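Local coordinates for surface protein R28 (PDB 6S5Z) that is a streptococcal cell-wall-anchored surface protein implicated in infection, of which this piece is a Rib domain with an immunoglobulin-like fold, at residues V18-I30 with Y42-S55. Sequence-based numbering, arbitrary orientation. Where two conformers were deposited one is given.
Sequences VEQHAELDAKDSI and YNWKNGHKPDTSTS
Tyr42 lies against the aliphatic chain of Lys27, which runs over one face of the ring. Lys27 CG sits 3.9 Å from the centroid of the Tyr42 ring, a CH-pi contact. With CG anti to the backbone N (chi1 180°) and every later torsion extended, the lysine follows the ring out past Tyr42 CE1. Ile30 CG1 approaches the same ring obliquely.

Thr52 works at the other end. Thr52 OG1 donates to Ala22 O over 2.8 Å, in the carbonyl plane and on a lone pair. Thr52 O accepts from His21 N at 2.8 Å, inside the type II turn of Glu19 to Ala22. In this Rib domain, an immunoglobulin-like fold, the contact joins the segment after strand 16-19, with its 3-10 turn 26-29, to the end of strand 41-44 and the loop that follows it.

Between the two ends stands Leu24. Leu24 CD1 meets Thr52 CG2 tip to tip, 3.6 Å apart, and also packs on Pro50 CB. Leu24 CB lies 3.8 Å from Trp44 CZ2. Trp44 NE1 gives a nearly straight bond (170°) to Leu24 O at 2.9 Å. The acceptor lies in the ring plane, but the donor stands above the carbonyl plane. Ala26 CB covers one face of the indole, and Pro50 CD and Lys49 CG cover the opposite one.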
# COMPACT_ATOMS: atom_id res chain seq x y z
N VAL A 18 -11.32 -6.72 6.10
CA VAL A 18 -11.99 -7.36 4.97
C VAL A 18 -12.38 -8.78 5.35
O VAL A 18 -11.87 -9.36 6.31
CB VAL A 18 -11.10 -7.39 3.70
CG1 VAL A 18 -10.58 -6.00 3.35
CG2 VAL A 18 -9.94 -8.40 3.88
N GLU A 19 -13.28 -9.35 4.56
CA GLU A 19 -13.71 -10.72 4.79
C GLU A 19 -12.74 -11.72 4.17
O GLU A 19 -11.98 -11.39 3.25
CB GLU A 19 -15.11 -10.93 4.22
CG GLU A 19 -16.22 -10.27 5.03
CD GLU A 19 -17.59 -10.64 4.51
OE1 GLU A 19 -17.86 -10.38 3.32
OE2 GLU A 19 -18.39 -11.20 5.29
N GLN A 20 -12.77 -12.95 4.68
CA GLN A 20 -11.97 -14.02 4.10
C GLN A 20 -12.24 -14.11 2.61
O GLN A 20 -13.39 -14.02 2.17
CB GLN A 20 -12.30 -15.35 4.77
CG GLN A 20 -11.28 -16.46 4.54
CD GLN A 20 -11.62 -17.68 5.37
OE1 GLN A 20 -12.63 -17.68 6.08
NE2 GLN A 20 -10.78 -18.72 5.32
N HIS A 21 -11.17 -14.27 1.83
CA HIS A 21 -11.13 -14.44 0.37
C HIS A 21 -11.31 -13.12 -0.38
O HIS A 21 -11.36 -13.12 -1.61
CB HIS A 21 -12.15 -15.47 -0.13
CG HIS A 21 -12.00 -16.81 0.53
ND1 HIS A 21 -10.83 -17.54 0.45
CD2 HIS A 21 -12.86 -17.55 1.27
CE1 HIS A 21 -10.98 -18.68 1.11
NE2 HIS A 21 -12.20 -18.70 1.62
N ALA A 22 -11.35 -11.99 0.32
CA ALA A 22 -11.48 -10.71 -0.35
C ALA A 22 -10.29 -10.42 -1.26
O ALA A 22 -9.18 -10.91 -1.05
CB ALA A 22 -11.61 -9.58 0.70
N GLU A 23 -10.54 -9.66 -2.31
CA GLU A 23 -9.47 -9.10 -3.12
C GLU A 23 -8.86 -7.89 -2.41
O GLU A 23 -9.51 -7.24 -1.58
CB GLU A 23 -9.99 -8.69 -4.50
CG GLU A 23 -10.61 -9.84 -5.31
CD GLU A 23 -9.61 -10.92 -5.66
OE1 GLU A 23 -8.43 -10.58 -5.91
OE2 GLU A 23 -10.01 -12.11 -5.69
N LEU A 24 -7.61 -7.60 -2.73
CA LEU A 24 -6.88 -6.48 -2.14
C LEU A 24 -6.16 -5.73 -3.24
O LEU A 24 -5.17 -6.24 -3.79
CB LEU A 24 -5.88 -6.95 -1.08
CG LEU A 24 -6.40 -7.68 0.15
CD1 LEU A 24 -5.19 -8.16 0.93
CD2 LEU A 24 -7.27 -6.73 1.00
N ASP A 25 -6.67 -4.56 -3.60
CA ASP A 25 -5.92 -3.61 -4.40
C ASP A 25 -4.96 -2.87 -3.49
O ASP A 25 -5.35 -2.39 -2.42
CB ASP A 25 -6.88 -2.62 -5.09
CG ASP A 25 -6.20 -1.78 -6.16
OD1 ASP A 25 -5.05 -1.33 -5.98
OD2 ASP A 25 -6.84 -1.55 -7.21
N ALA A 26 -3.69 -2.79 -3.90
CA ALA A 26 -2.70 -2.18 -3.02
C ALA A 26 -3.02 -0.71 -2.74
O ALA A 26 -2.81 -0.23 -1.61
CB ALA A 26 -1.31 -2.30 -3.63
N LYS A 27 -3.53 0.03 -3.73
CA LYS A 27 -3.81 1.44 -3.52
C LYS A 27 -4.81 1.64 -2.39
O LYS A 27 -4.83 2.71 -1.76
CB LYS A 27 -4.35 2.06 -4.81
CG LYS A 27 -4.67 3.52 -4.68
CD LYS A 27 -5.00 4.12 -6.03
CE LYS A 27 -5.27 5.61 -5.94
NZ LYS A 27 -5.55 6.14 -7.30
N ASP A 28 -5.67 0.65 -2.15
CA ASP A 28 -6.70 0.80 -1.14
C ASP A 28 -6.15 0.72 0.27
O ASP A 28 -6.89 1.03 1.22
CB ASP A 28 -7.78 -0.26 -1.32
CG ASP A 28 -8.68 0.02 -2.51
OD1 ASP A 28 -8.83 1.20 -2.90
OD2 ASP A 28 -9.27 -0.94 -3.03
N SER A 29 -4.89 0.32 0.43
CA SER A 29 -4.23 0.27 1.72
C SER A 29 -3.40 1.51 2.00
O SER A 29 -2.65 1.54 2.99
CB SER A 29 -3.35 -0.99 1.81
OG SER A 29 -4.15 -2.13 2.05
N ILE A 30 -3.50 2.54 1.17
CA ILE A 30 -2.80 3.80 1.40
C ILE A 30 -3.84 4.86 1.78
O ILE A 30 -4.80 5.07 1.04
CB ILE A 30 -1.99 4.25 0.18
CG1 ILE A 30 -0.92 3.21 -0.17
CG2 ILE A 30 -1.39 5.63 0.40
CD1 ILE A 30 0.08 2.97 0.92
N TYR A 42 0.35 1.92 -7.60
CA TYR A 42 0.44 1.18 -6.34
C TYR A 42 0.39 -0.31 -6.64
O TYR A 42 -0.45 -0.75 -7.43
CB TYR A 42 -0.72 1.56 -5.41
CG TYR A 42 -0.80 3.05 -5.12
CD1 TYR A 42 -1.40 3.94 -6.02
CD2 TYR A 42 -0.26 3.58 -3.95
CE1 TYR A 42 -1.46 5.31 -5.74
CE2 TYR A 42 -0.33 4.93 -3.67
CZ TYR A 42 -0.93 5.79 -4.56
OH TYR A 42 -0.97 7.14 -4.24
N ASN A 43 1.28 -1.07 -6.01
CA ASN A 43 1.26 -2.52 -6.17
C ASN A 43 1.78 -3.14 -4.89
O ASN A 43 2.48 -2.49 -4.12
CB ASN A 43 2.10 -2.99 -7.36
CG ASN A 43 3.56 -2.64 -7.20
OD1 ASN A 43 4.00 -1.57 -7.59
ND2 ASN A 43 4.34 -3.56 -6.61
N TRP A 44 1.43 -4.40 -4.69
CA TRP A 44 1.98 -5.14 -3.56
C TRP A 44 3.43 -5.51 -3.84
O TRP A 44 3.77 -5.99 -4.92
CB TRP A 44 1.16 -6.41 -3.28
CG TRP A 44 -0.22 -6.12 -2.83
CD1 TRP A 44 -1.38 -6.31 -3.52
CD2 TRP A 44 -0.60 -5.56 -1.56
NE1 TRP A 44 -2.46 -5.90 -2.77
CE2 TRP A 44 -2.00 -5.44 -1.56
CE3 TRP A 44 0.12 -5.15 -0.44
CZ2 TRP A 44 -2.71 -4.92 -0.47
CZ3 TRP A 44 -0.58 -4.65 0.64
CH2 TRP A 44 -1.97 -4.53 0.62
N LYS A 45 4.28 -5.31 -2.84
CA LYS A 45 5.64 -5.82 -2.93
C LYS A 45 5.61 -7.33 -3.11
O LYS A 45 4.80 -8.03 -2.50
CB LYS A 45 6.43 -5.48 -1.67
CG LYS A 45 7.88 -5.96 -1.68
CD LYS A 45 8.63 -5.40 -0.48
CE LYS A 45 8.84 -3.93 -0.66
NZ LYS A 45 9.80 -3.66 -1.73
N ASN A 46 6.49 -7.83 -3.97
CA ASN A 46 6.62 -9.27 -4.16
C ASN A 46 6.82 -9.95 -2.81
O ASN A 46 7.70 -9.57 -2.04
CB ASN A 46 7.80 -9.57 -5.07
CG ASN A 46 7.53 -9.17 -6.50
OD1 ASN A 46 6.39 -8.98 -6.90
ND2 ASN A 46 8.60 -9.02 -7.28
N GLY A 47 5.99 -10.96 -2.53
CA GLY A 47 6.11 -11.68 -1.29
C GLY A 47 5.43 -11.03 -0.12
O GLY A 47 5.47 -11.58 0.99
N HIS A 48 4.82 -9.86 -0.32
CA HIS A 48 4.26 -9.11 0.79
C HIS A 48 2.83 -8.65 0.51
O HIS A 48 2.38 -7.62 1.02
CB HIS A 48 5.17 -7.94 1.14
CG HIS A 48 6.45 -8.37 1.78
ND1 HIS A 48 6.56 -8.65 3.13
CD2 HIS A 48 7.68 -8.61 1.26
CE1 HIS A 48 7.79 -9.02 3.41
NE2 HIS A 48 8.49 -9.01 2.29
N LYS A 49 2.09 -9.44 -0.29
CA LYS A 49 0.64 -9.24 -0.38
C LYS A 49 -0.06 -9.99 0.75
O LYS A 49 0.21 -11.18 0.95
CB LYS A 49 0.08 -9.70 -1.71
CG LYS A 49 -1.43 -9.57 -1.80
CD LYS A 49 -1.96 -10.00 -3.14
CE LYS A 49 -3.45 -9.72 -3.29
NZ LYS A 49 -4.01 -10.33 -4.54
N PRO A 50 -0.91 -9.32 1.52
CA PRO A 50 -1.60 -10.02 2.62
C PRO A 50 -2.47 -11.14 2.06
O PRO A 50 -3.20 -10.96 1.08
CB PRO A 50 -2.43 -8.91 3.27
CG PRO A 50 -1.67 -7.62 2.94
CD PRO A 50 -1.15 -7.87 1.53
N ASP A 51 -2.40 -12.31 2.70
CA ASP A 51 -3.12 -13.50 2.26
C ASP A 51 -4.49 -13.52 2.94
O ASP A 51 -4.59 -13.78 4.13
CB ASP A 51 -2.30 -14.75 2.57
CG ASP A 51 -2.95 -16.04 2.10
OD1 ASP A 51 -4.04 -16.01 1.50
OD2 ASP A 51 -2.33 -17.10 2.32
N THR A 52 -5.55 -13.25 2.18
CA THR A 52 -6.88 -13.23 2.76
C THR A 52 -7.54 -14.60 2.79
O THR A 52 -8.71 -14.69 3.15
CB THR A 52 -7.80 -12.27 2.00
OG1 THR A 52 -7.94 -12.75 0.65
CG2 THR A 52 -7.26 -10.86 2.00
N SER A 53 -6.82 -15.68 2.41
CA SER A 53 -7.42 -17.01 2.39
C SER A 53 -7.66 -17.56 3.79
O SER A 53 -8.49 -18.46 3.96
CB SER A 53 -6.54 -17.99 1.61
OG SER A 53 -5.33 -18.27 2.29
N THR A 54 -6.96 -17.04 4.79
CA THR A 54 -7.23 -17.34 6.19
C THR A 54 -7.51 -16.04 6.92
O THR A 54 -6.94 -14.99 6.59
CB THR A 54 -6.05 -18.00 6.83
OG1 THR A 54 -4.91 -17.15 6.66
CG2 THR A 54 -5.79 -19.33 6.17
N SER A 55 -8.36 -16.11 7.93
CA SER A 55 -8.65 -14.95 8.75
C SER A 55 -7.50 -14.70 9.71
O SER A 55 -6.67 -15.58 9.96
CB SER A 55 -9.96 -15.13 9.51
OG SER A 55 -9.92 -16.27 10.33
O HOH W 1 -6.63 -9.09 -4.92
O HOH W 2 -3.08 -2.84 -8.36